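Side-chain contacts in pumilio homolog 23 (Arabidopsis thaliana, PDB 5WZJ), which recognises a specific sequence of 18S rRNA through its pumilio repeats and probably regulates the translation and stability of target mRNAs: residues 110-113 against 114-117; 332-336 against 337-341; 400-403 against 404-407; 486-489 against 490-494. One frame throughout, in Å; residues are numbered along the deposited sequence.

Contact 1. Residues 110-113 against 114-117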
loop_
_atom_site.group_PDB
_atom_site.type_symbol
_atom_site.label_atom_id
_atom_site.label_comp_id
_atom_site.label_asym_id
_atom_site.label_seq_id
_atom_site.Cartn_x
_atom_site.Cartn_y
_atom_site.Cartn_z
ATOM N N SER A 110 16.989 15.687 8.662
ATOM C CA SER A 110 17.343 16.545 9.785
ATOM C C SER A 110 16.465 17.796 9.836
ATOM O O SER A 110 16.016 18.199 10.914
ATOM C CB SER A 110 18.825 16.916 9.680
ATOM O OG SER A 110 19.294 17.629 10.817
ATOM N N LEU A 111 16.225 18.436 8.684
ATOM C CA LEU A 111 15.257 19.534 8.629
ATOM C C LEU A 111 13.890 19.082 9.110
ATOM O O LEU A 111 13.208 19.804 9.847
ATOM C CB LEU A 111 15.113 20.059 7.200
ATOM C CG LEU A 111 15.904 21.216 6.642
ATOM C CD1 LEU A 111 15.366 21.504 5.231
ATOM C CD2 LEU A 111 15.782 22.425 7.548
ATOM N N ALA A 112 13.465 17.899 8.665
ATOM C CA ALA A 112 12.152 17.382 9.017
ATOM C C ALA A 112 11.973 17.211 10.522
ATOM O O ALA A 112 10.837 17.243 11.004
ATOM C CB ALA A 112 11.916 16.048 8.314
ATOM N N THR A 113 13.064 17.004 11.282
ATOM C CA THR A 113 12.909 16.862 12.730
ATOM C C THR A 113 12.471 18.165 13.395
ATOM O O THR A 113 12.044 18.130 14.553
ATOM C CB THR A 113 14.212 16.370 13.412
ATOM O OG1 THR A 113 15.235 17.362 13.292
ATOM C CG2 THR A 113 14.734 15.045 12.806
ATOM N N HIS A 114 12.566 19.302 12.705
ATOM C CA HIS A 114 12.185 20.593 13.273
ATOM C C HIS A 114 10.798 21.065 12.838
ATOM O O HIS A 114 10.362 22.143 13.263
ATOM C CB HIS A 114 13.233 21.643 12.908
ATOM C CG HIS A 114 14.604 21.308 13.402
ATOM N ND1 HIS A 114 15.012 21.564 14.695
ATOM C CD2 HIS A 114 15.653 20.711 12.787
ATOM C CE1 HIS A 114 16.259 21.154 14.849
ATOM N NE2 HIS A 114 16.670 20.631 13.707
ATOM N N LEU A 115 10.095 20.280 12.017
ATOM C CA LEU A 115 8.786 20.690 11.518
ATOM C C LEU A 115 7.833 21.041 12.658
ATOM O O LEU A 115 7.077 22.014 12.563
ATOM C CB LEU A 115 8.185 19.585 10.652
ATOM C CG LEU A 115 8.649 19.536 9.193
ATOM C CD1 LEU A 115 8.157 18.275 8.489
ATOM C CD2 LEU A 115 8.156 20.775 8.469
ATOM N N GLU A 116 7.855 20.266 13.746
ATOM C CA GLU A 116 6.912 20.487 14.834
ATOM C C GLU A 116 7.234 21.731 15.657
ATOM O O GLU A 116 6.433 22.103 16.515
ATOM C CB GLU A 116 6.866 19.255 15.743
ATOM N N ASN A 117 8.376 22.379 15.416
ATOM C CA ASN A 117 8.753 23.581 16.149
ATOM C C ASN A 117 8.233 24.809 15.412
ATOM O O ASN A 117 8.722 25.120 14.317
ATOM C CB ASN A 117 10.269 23.639 16.303
ATOM C CG ASN A 117 10.738 24.864 17.062
ATOM O OD1 ASN A 117 9.937 25.706 17.481
ATOM N ND2 ASN A 117 12.047 24.966 17.250
#

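Contact 2. Residues 332-336 against 337-341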
loop_
_atom_site.group_PDB
_atom_site.type_symbol
_atom_site.label_atom_id
_atom_site.label_comp_id
_atom_site.label_asym_id
_atom_site.label_seq_id
_atom_site.Cartn_x
_atom_site.Cartn_y
_atom_site.Cartn_z
ATOM N N SER A 332 -11.477 0.891 -9.511
ATOM C CA SER A 332 -11.654 1.204 -8.093
ATOM C C SER A 332 -12.161 2.618 -7.877
ATOM O O SER A 332 -12.752 2.906 -6.831
ATOM C CB SER A 332 -10.332 1.044 -7.336
ATOM O OG SER A 332 -9.813 -0.251 -7.502
ATOM N N HIS A 333 -11.917 3.520 -8.830
ATOM C CA HIS A 333 -12.288 4.918 -8.662
ATOM C C HIS A 333 -13.418 5.347 -9.585
ATOM O O HIS A 333 -13.650 6.548 -9.749
ATOM C CB HIS A 333 -11.048 5.798 -8.839
ATOM C CG HIS A 333 -10.047 5.595 -7.751
ATOM N ND1 HIS A 333 -9.089 4.605 -7.799
ATOM C CD2 HIS A 333 -9.900 6.204 -6.552
ATOM C CE1 HIS A 333 -8.378 4.628 -6.685
ATOM N NE2 HIS A 333 -8.852 5.586 -5.910
ATOM N N ALA A 334 -14.146 4.394 -10.169
ATOM C CA ALA A 334 -15.314 4.742 -10.967
ATOM C C ALA A 334 -16.326 5.513 -10.121
ATOM O O ALA A 334 -16.411 5.342 -8.904
ATOM C CB ALA A 334 -15.954 3.484 -11.559
ATOM N N ARG A 335 -17.079 6.395 -10.780
ATOM C CA ARG A 335 -17.890 7.383 -10.081
ATOM C C ARG A 335 -19.383 7.074 -10.061
ATOM O O ARG A 335 -20.047 7.411 -9.082
ATOM C CB ARG A 335 -17.685 8.777 -10.696
ATOM C CG ARG A 335 -16.296 9.399 -10.481
ATOM C CD ARG A 335 -15.875 9.321 -9.018
ATOM N NE ARG A 335 -15.001 10.428 -8.624
ATOM C CZ ARG A 335 -13.680 10.456 -8.813
ATOM N NH1 ARG A 335 -13.049 9.426 -9.407
ATOM N NH2 ARG A 335 -12.986 11.518 -8.412
ATOM N N ASP A 336 -19.932 6.441 -11.096
ATOM C CA ASP A 336 -21.383 6.327 -11.201
ATOM C C ASP A 336 -21.768 4.992 -11.828
ATOM O O ASP A 336 -20.922 4.207 -12.275
ATOM C CB ASP A 336 -21.979 7.506 -11.994
ATOM C CG ASP A 336 -21.413 7.633 -13.402
ATOM O OD1 ASP A 336 -21.235 6.611 -14.098
ATOM O OD2 ASP A 336 -21.157 8.777 -13.829
ATOM N N GLN A 337 -23.078 4.759 -11.880
ATOM C CA GLN A 337 -23.586 3.471 -12.321
ATOM C C GLN A 337 -23.472 3.296 -13.827
ATOM O O GLN A 337 -23.402 2.158 -14.305
ATOM C CB GLN A 337 -25.032 3.311 -11.848
ATOM C CG GLN A 337 -25.169 3.606 -10.354
ATOM C CD GLN A 337 -26.561 3.349 -9.803
ATOM O OE1 GLN A 337 -27.563 3.521 -10.500
ATOM N NE2 GLN A 337 -26.628 2.934 -8.539
ATOM N N GLU A 338 -23.439 4.392 -14.593
ATOM C CA GLU A 338 -23.251 4.241 -16.031
ATOM C C GLU A 338 -21.870 3.676 -16.330
ATOM O O GLU A 338 -21.719 2.786 -17.177
ATOM C CB GLU A 338 -23.457 5.573 -16.752
ATOM C CG GLU A 338 -23.326 5.448 -18.270
ATOM C CD GLU A 338 -23.238 6.791 -19.001
ATOM O OE1 GLU A 338 -23.564 7.843 -18.406
ATOM O OE2 GLU A 338 -22.836 6.789 -20.184
ATOM N N GLN A 339 -20.850 4.165 -15.624
ATOM C CA GLN A 339 -19.512 3.607 -15.775
ATOM C C GLN A 339 -19.472 2.150 -15.334
ATOM O O GLN A 339 -18.850 1.310 -15.993
ATOM C CB GLN A 339 -18.505 4.448 -14.980
ATOM C CG GLN A 339 -18.265 5.827 -15.600
ATOM C CD GLN A 339 -17.532 6.769 -14.674
ATOM O OE1 GLN A 339 -17.411 6.520 -13.467
ATOM N NE2 GLN A 339 -17.035 7.866 -15.232
ATOM N N MET A 340 -20.139 1.829 -14.225
ATOM C CA MET A 340 -20.189 0.437 -13.791
ATOM C C MET A 340 -20.749 -0.463 -14.887
ATOM O O MET A 340 -20.231 -1.560 -15.122
ATOM C CB MET A 340 -21.023 0.309 -12.522
ATOM C CG MET A 340 -21.042 -1.099 -11.979
ATOM S SD MET A 340 -19.440 -1.532 -11.264
ATOM C CE MET A 340 -19.531 -3.325 -11.349
ATOM N N GLY A 341 -21.796 -0.007 -15.580
ATOM C CA GLY A 341 -22.359 -0.798 -16.663
ATOM C C GLY A 341 -21.397 -0.976 -17.820
ATOM O O GLY A 341 -21.298 -2.061 -18.398
#

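Contact 3. Residues 400-403 against 404-407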
loop_
_atom_site.group_PDB
_atom_site.type_symbol
_atom_site.label_atom_id
_atom_site.label_comp_id
_atom_site.label_asym_id
_atom_site.label_seq_id
_atom_site.Cartn_x
_atom_site.Cartn_y
_atom_site.Cartn_z
ATOM N N PRO A 400 -13.534 -23.828 -2.498
ATOM C CA PRO A 400 -12.194 -24.413 -2.640
ATOM C C PRO A 400 -11.422 -23.891 -3.841
ATOM O O PRO A 400 -10.211 -23.664 -3.744
ATOM C CB PRO A 400 -12.470 -25.919 -2.781
ATOM C CG PRO A 400 -13.777 -26.136 -2.124
ATOM C CD PRO A 400 -14.574 -24.877 -2.382
ATOM N N ARG A 401 -12.094 -23.695 -4.974
ATOM C CA ARG A 401 -11.375 -23.256 -6.161
ATOM C C ARG A 401 -10.872 -21.826 -6.016
ATOM O O ARG A 401 -9.790 -21.507 -6.511
ATOM C CB ARG A 401 -12.260 -23.404 -7.397
ATOM C CG ARG A 401 -12.596 -24.869 -7.716
ATOM C CD ARG A 401 -13.538 -24.998 -8.880
ATOM N NE ARG A 401 -13.842 -26.401 -9.157
ATOM C CZ ARG A 401 -14.467 -26.831 -10.250
ATOM N NH1 ARG A 401 -14.853 -25.967 -11.184
ATOM N NH2 ARG A 401 -14.698 -28.128 -10.412
ATOM N N LEU A 402 -11.619 -20.961 -5.329
ATOM C CA LEU A 402 -11.137 -19.594 -5.145
ATOM C C LEU A 402 -10.060 -19.521 -4.069
ATOM O O LEU A 402 -9.104 -18.749 -4.200
ATOM C CB LEU A 402 -12.296 -18.659 -4.797
ATOM C CG LEU A 402 -13.144 -18.187 -5.982
ATOM C CD1 LEU A 402 -14.426 -17.550 -5.493
ATOM C CD2 LEU A 402 -12.371 -17.221 -6.871
ATOM N N LEU A 403 -10.195 -20.315 -3.000
ATOM C CA LEU A 403 -9.132 -20.388 -1.997
ATOM C C LEU A 403 -7.792 -20.796 -2.600
ATOM O O LEU A 403 -6.739 -20.348 -2.131
ATOM C CB LEU A 403 -9.513 -21.372 -0.890
ATOM C CG LEU A 403 -10.687 -20.975 0.004
ATOM C CD1 LEU A 403 -11.070 -22.177 0.869
ATOM C CD2 LEU A 403 -10.321 -19.740 0.865
ATOM N N PHE A 404 -7.806 -21.654 -3.621
ATOM C CA PHE A 404 -6.578 -22.125 -4.250
ATOM C C PHE A 404 -6.589 -21.767 -5.728
ATOM O O PHE A 404 -6.324 -22.624 -6.576
ATOM C CB PHE A 404 -6.417 -23.643 -4.106
ATOM C CG PHE A 404 -6.189 -24.117 -2.702
ATOM C CD1 PHE A 404 -4.990 -23.871 -2.056
ATOM C CD2 PHE A 404 -7.161 -24.853 -2.044
ATOM C CE1 PHE A 404 -4.770 -24.324 -0.770
ATOM C CE2 PHE A 404 -6.952 -25.312 -0.761
ATOM C CZ PHE A 404 -5.751 -25.052 -0.118
ATOM N N LEU A 405 -6.907 -20.506 -6.035
ATOM C CA LEU A 405 -7.179 -20.085 -7.410
ATOM C C LEU A 405 -6.065 -20.492 -8.378
ATOM O O LEU A 405 -6.346 -20.978 -9.483
ATOM C CB LEU A 405 -7.399 -18.570 -7.422
ATOM C CG LEU A 405 -8.121 -17.812 -8.532
ATOM C CD1 LEU A 405 -9.452 -18.452 -8.884
ATOM C CD2 LEU A 405 -8.344 -16.374 -8.069
ATOM N N ASP A 406 -4.794 -20.325 -7.981
ATOM C CA ASP A 406 -3.700 -20.643 -8.906
ATOM C C ASP A 406 -3.545 -22.149 -9.101
ATOM O O ASP A 406 -3.257 -22.604 -10.214
ATOM C CB ASP A 406 -2.375 -20.013 -8.447
ATOM C CG ASP A 406 -2.014 -20.358 -7.009
ATOM O OD1 ASP A 406 -2.913 -20.786 -6.248
ATOM O OD2 ASP A 406 -0.828 -20.181 -6.632
ATOM N N TYR A 407 -3.753 -22.943 -8.043
ATOM C CA TYR A 407 -3.677 -24.396 -8.202
ATOM C C TYR A 407 -4.802 -24.917 -9.085
ATOM O O TYR A 407 -4.583 -25.801 -9.922
ATOM C CB TYR A 407 -3.714 -25.097 -6.841
ATOM C CG TYR A 407 -2.467 -24.897 -6.014
ATOM C CD1 TYR A 407 -2.361 -23.829 -5.127
ATOM C CD2 TYR A 407 -1.395 -25.780 -6.108
ATOM C CE1 TYR A 407 -1.222 -23.639 -4.367
ATOM C CE2 TYR A 407 -0.245 -25.595 -5.351
ATOM C CZ TYR A 407 -0.163 -24.524 -4.485
ATOM O OH TYR A 407 0.973 -24.327 -3.726
#

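Contact 4. Residues 486-489 against 490-494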
loop_
_atom_site.group_PDB
_atom_site.type_symbol
_atom_site.label_atom_id
_atom_site.label_comp_id
_atom_site.label_asym_id
_atom_site.label_seq_id
_atom_site.Cartn_x
_atom_site.Cartn_y
_atom_site.Cartn_z
ATOM N N ARG A 486 -23.295 -21.164 12.650
ATOM C CA ARG A 486 -23.147 -22.217 13.654
ATOM C C ARG A 486 -22.700 -23.535 13.020
ATOM O O ARG A 486 -21.833 -24.233 13.558
ATOM C CB ARG A 486 -24.474 -22.390 14.414
ATOM C CG ARG A 486 -24.496 -23.533 15.446
ATOM C CD ARG A 486 -25.779 -23.535 16.331
ATOM N NE ARG A 486 -26.996 -23.962 15.623
ATOM C CZ ARG A 486 -28.007 -23.150 15.291
ATOM N NH1 ARG A 486 -27.964 -21.854 15.596
ATOM N NH2 ARG A 486 -29.076 -23.628 14.660
ATOM N N ARG A 487 -23.271 -23.886 11.867
ATOM C CA ARG A 487 -22.876 -25.125 11.212
ATOM C C ARG A 487 -21.376 -25.143 10.926
ATOM O O ARG A 487 -20.713 -26.167 11.124
ATOM C CB ARG A 487 -23.674 -25.313 9.919
ATOM C CG ARG A 487 -23.204 -26.535 9.108
ATOM C CD ARG A 487 -23.878 -26.614 7.750
ATOM N NE ARG A 487 -23.466 -27.824 7.041
ATOM C CZ ARG A 487 -23.703 -28.046 5.754
ATOM N NH1 ARG A 487 -24.354 -27.134 5.038
ATOM N NH2 ARG A 487 -23.294 -29.180 5.194
ATOM N N LEU A 488 -20.824 -24.022 10.450
ATOM C CA LEU A 488 -19.393 -23.975 10.163
ATOM C C LEU A 488 -18.580 -24.034 11.447
ATOM O O LEU A 488 -17.586 -24.762 11.531
ATOM C CB LEU A 488 -19.044 -22.710 9.358
ATOM C CG LEU A 488 -17.556 -22.577 8.976
ATOM C CD1 LEU A 488 -17.393 -21.983 7.595
ATOM C CD2 LEU A 488 -16.777 -21.745 9.988
ATOM N N ILE A 489 -18.968 -23.247 12.449
ATOM C CA ILE A 489 -18.220 -23.215 13.703
ATOM C C ILE A 489 -18.140 -24.609 14.313
ATOM O O ILE A 489 -17.082 -25.031 14.801
ATOM C CB ILE A 489 -18.863 -22.204 14.670
ATOM C CG1 ILE A 489 -18.679 -20.777 14.131
ATOM C CG2 ILE A 489 -18.261 -22.342 16.084
ATOM C CD1 ILE A 489 -19.416 -19.706 14.938
ATOM N N ILE A 490 -19.248 -25.356 14.277
ATOM C CA ILE A 490 -19.248 -26.708 14.838
ATOM C C ILE A 490 -18.225 -27.592 14.135
ATOM O O ILE A 490 -17.585 -28.442 14.769
ATOM C CB ILE A 490 -20.672 -27.305 14.786
ATOM C CG1 ILE A 490 -21.534 -26.619 15.844
ATOM C CG2 ILE A 490 -20.653 -28.831 15.016
ATOM C CD1 ILE A 490 -23.032 -26.885 15.719
ATOM N N LYS A 491 -18.018 -27.393 12.835
ATOM C CA LYS A 491 -17.037 -28.250 12.181
ATOM C C LYS A 491 -15.597 -27.877 12.528
ATOM O O LYS A 491 -14.679 -28.590 12.112
ATOM C CB LYS A 491 -17.261 -28.238 10.666
ATOM C CG LYS A 491 -18.447 -29.155 10.291
ATOM C CD LYS A 491 -18.641 -29.290 8.803
ATOM C CE LYS A 491 -19.387 -28.093 8.231
ATOM N NZ LYS A 491 -19.854 -28.414 6.840
ATOM N N LEU A 492 -15.373 -26.809 13.290
ATOM C CA LEU A 492 -14.042 -26.527 13.815
ATOM C C LEU A 492 -13.789 -27.175 15.171
ATOM O O LEU A 492 -12.662 -27.084 15.678
ATOM C CB LEU A 492 -13.814 -25.019 13.928
ATOM C CG LEU A 492 -13.772 -24.233 12.614
ATOM C CD1 LEU A 492 -13.615 -22.749 12.890
ATOM C CD2 LEU A 492 -12.627 -24.717 11.732
ATOM N N ARG A 493 -14.800 -27.821 15.760
ATOM C CA ARG A 493 -14.646 -28.426 17.078
ATOM C C ARG A 493 -13.530 -29.456 17.065
ATOM O O ARG A 493 -13.354 -30.201 16.097
ATOM C CB ARG A 493 -15.949 -29.084 17.535
ATOM C CG ARG A 493 -17.032 -28.095 17.953
ATOM C CD ARG A 493 -18.173 -28.774 18.718
ATOM N NE ARG A 493 -17.752 -29.324 20.006
ATOM C CZ ARG A 493 -18.596 -29.720 20.960
ATOM N NH1 ARG A 493 -19.906 -29.614 20.772
ATOM N NH2 ARG A 493 -18.132 -30.217 22.103
ATOM N N GLY A 494 -12.775 -29.502 18.152
ATOM C CA GLY A 494 -11.593 -30.330 18.207
ATOM C C GLY A 494 -10.346 -29.668 17.675
ATOM O O GLY A 494 -9.256 -30.241 17.799
#

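Contact 1. Residues 110-113 against 114-117
The carbonyl oxygen of Ser110 is approached by three groups: His114 brings its ring atom CD2 to 3.2 Å from Ser110 O, and two donors of Thr113 bind the same oxygen. Thr113 OG1 makes the shorter bond, 2.6 Å to Ser110 O, with the hydroxyl tilted 18° from the carbonyl plane; the backbone Thr113 N adds a longer one of 3.2 Å to Ser110 O. A chi1 of 66° sets OG1 between the backbone N and carbonyl carbon of Thr113, which turns the hydroxyl back toward the preceding turn. From there it also lies over one face of the imidazole, with Thr113 OG1 3.4 Å from His114 CD2, while Leu111 O sits at the ring edge, near its plane. The setting is the exit of helix 100-112, within the second pumilio repeat, and the backbone bonds record how the helix gives way to turns. His114 N donates to Leu111 O at 3.0 Å. Leu115 N reaches Ala112 O at 3.3 Å and closes a type I turn from Ala112 to Leu115; a second type I turn follows from His114 to Asn117. Elsewhere the His114 side chain touches Leu77 of helix 77-87 and Ile124 of helix 121-137. With an alanine here, the Thr113 hydroxyl would probably lose the ring face it lies over, and a gap is likely to open beside Leu77 and Ile124. On the apolar side, Leu115 CD1 lies 4.4 Å from Ala112 CB, and Leu158 of helix 146-160 touches both residues.

Contact 2. Residues 332-336 against 337-341
The side-chain amide of Gln339 turns back past the start of its own helix and accepts from the backbone of the loop: Arg335 N lies 2.7 Å from Gln339 OE1. The bond is nearly straight, 168° at the hydrogen, and the donor arrives almost in line with the amide C=O. The same oxygen takes only a weak bond from Asp336 N, at 3.5 Å from Gln339 OE1, so the stronger grip falls one residue before the N-cap. At its other end the amide is fixed by Gln339 NE2 donating to Asn303, which leaves OE1 facing the loop.

In return, Asp336 OD1 accepts from Gln339 N at 2.9 Å. The CG of Asp336 stands between the backbone N and the carbonyl carbon, chi1 58°, a setting that carries OD1 over the first turn to this donor. The carboxylate would probably be stabilised by the positive end of the helix dipole. Regular helical bonding begins with Met340 N, 3.2 Å from Asp336 O.

Arg335 contributes through its backbone and leads its guanidinium away: NH1 bonds to His333 O at 3.0 Å, and NH2 to the carbonyl of Ala297. Exchange of bonds between Asp336 at the N-cap and Gln339 three residues on defines a capping box, which here starts helix 337-347 in the sixth pumilio repeat.

Contact 3. Residues 400-403 against 404-407
Two different first torsions bring a pair of leucines together: Leu402 has CG anti to its carbonyl carbon (chi1 -80°), whereas Leu405 has CG anti to its backbone nitrogen (chi1 -160°). The side chains consequently run side by side in the same direction, and Leu402 CD2 meets Leu405 CD1 at 3.8 Å. They straddle a break between consecutive helices, 398-403 and 405-410, in the all-helical RNA-binding superhelix. Phe404 makes the break: it is both the first residue to leave helical backbone angles and the N-cap position of the next helix.

The last sound bond of the first helix is Phe404 N to Pro400 O, 3.1 Å. One residue later the pattern fades, and Leu405 N makes only a weak bond, 3.4 Å to Leu402 O. The Phe404 ring meets the preceding turn obliquely, its CD2 lying 3.7 Å from Pro400 O and 4.4 Å from Leu403 CB; beyond the two segments it makes an edge-to-face pair with Trp419, while Leu402 and Leu403 pack on Leu433 of helix 427-436. At the break Arg401 O receives a C-H contact, with Leu405 CA 3.1 Å from Arg401 O and an angle of 131° at the hydrogen.

Contact 4. Residues 486-489 against 490-494
Arg487 and Lys491, one helical turn apart, bring like charges together: the side chains lie alongside each other, and Lys491 NZ comes 3.7 Å from Arg487 NE. The ammonium group meets the guanidinium obliquely. Such closeness is probably tolerated because Lys491 NZ has acceptors elsewhere, the carbonyl oxygens of Thr452 and Met454. Lys491 bends at chi3 (-80°), and the bend folds CE back to 3.7 Å from Arg487 O. An alanine at Lys491 would remove the ammonium donor, which is likely to leave those two carbonyls without this mate.

Apolar contacts follow the same spacing. Ile490 lays CD1 against the aliphatic stem of Arg486, 3.7 Å from Arg486 CG, both side chains pointing the same way, and Leu520 of helix 518-530 touches both. On the buried side Leu488 CD2 and Leu492 CD1 approach to 4.4 Å, with Ile459 of helix 456-463 packed on both leucines.

The backbone bonds record how the helix ends. Ile490 N to Arg486 O, 2.9 Å and 165° at the hydrogen, is still alpha-helical. Lys491 N divides itself between two weak bonds, 3.4 Å to Arg487 O and 3.0 Å to Leu488 O. Leu492 N then donates to Ile489 O at 2.9 Å. This passage from i to i+4 bonds to i to i+3, completed by a type I turn from Ile490 to Arg493, is characteristic of the C-terminal end of an alpha helix, here of helix 482-490 at the junction of the seventh and eighth pumilio repeats.

How the contacts relate
From the N terminus the contacts come strictly in series, with none nesting or crossing. Each is local, closing only a helical turn or a short bend between consecutive helices. Contact 1 leads from helix 100-112 toward helix 121-137, and contact 2 from helix 323-332 into helix 337-347. Contact 3 joins helices 398-403 and 405-410; contact 4 ends helix 482-490 before helix 496-501. The centres of contacts 1 and 2 lie about 42 Å apart, those of contacts 2 and 3 about 28 Å, and those of contacts 3 and 4 about 22 Å. The centres of contacts 1 and 4 lie about 54 Å apart, well short of that sum, as expected for a half-ring superhelix.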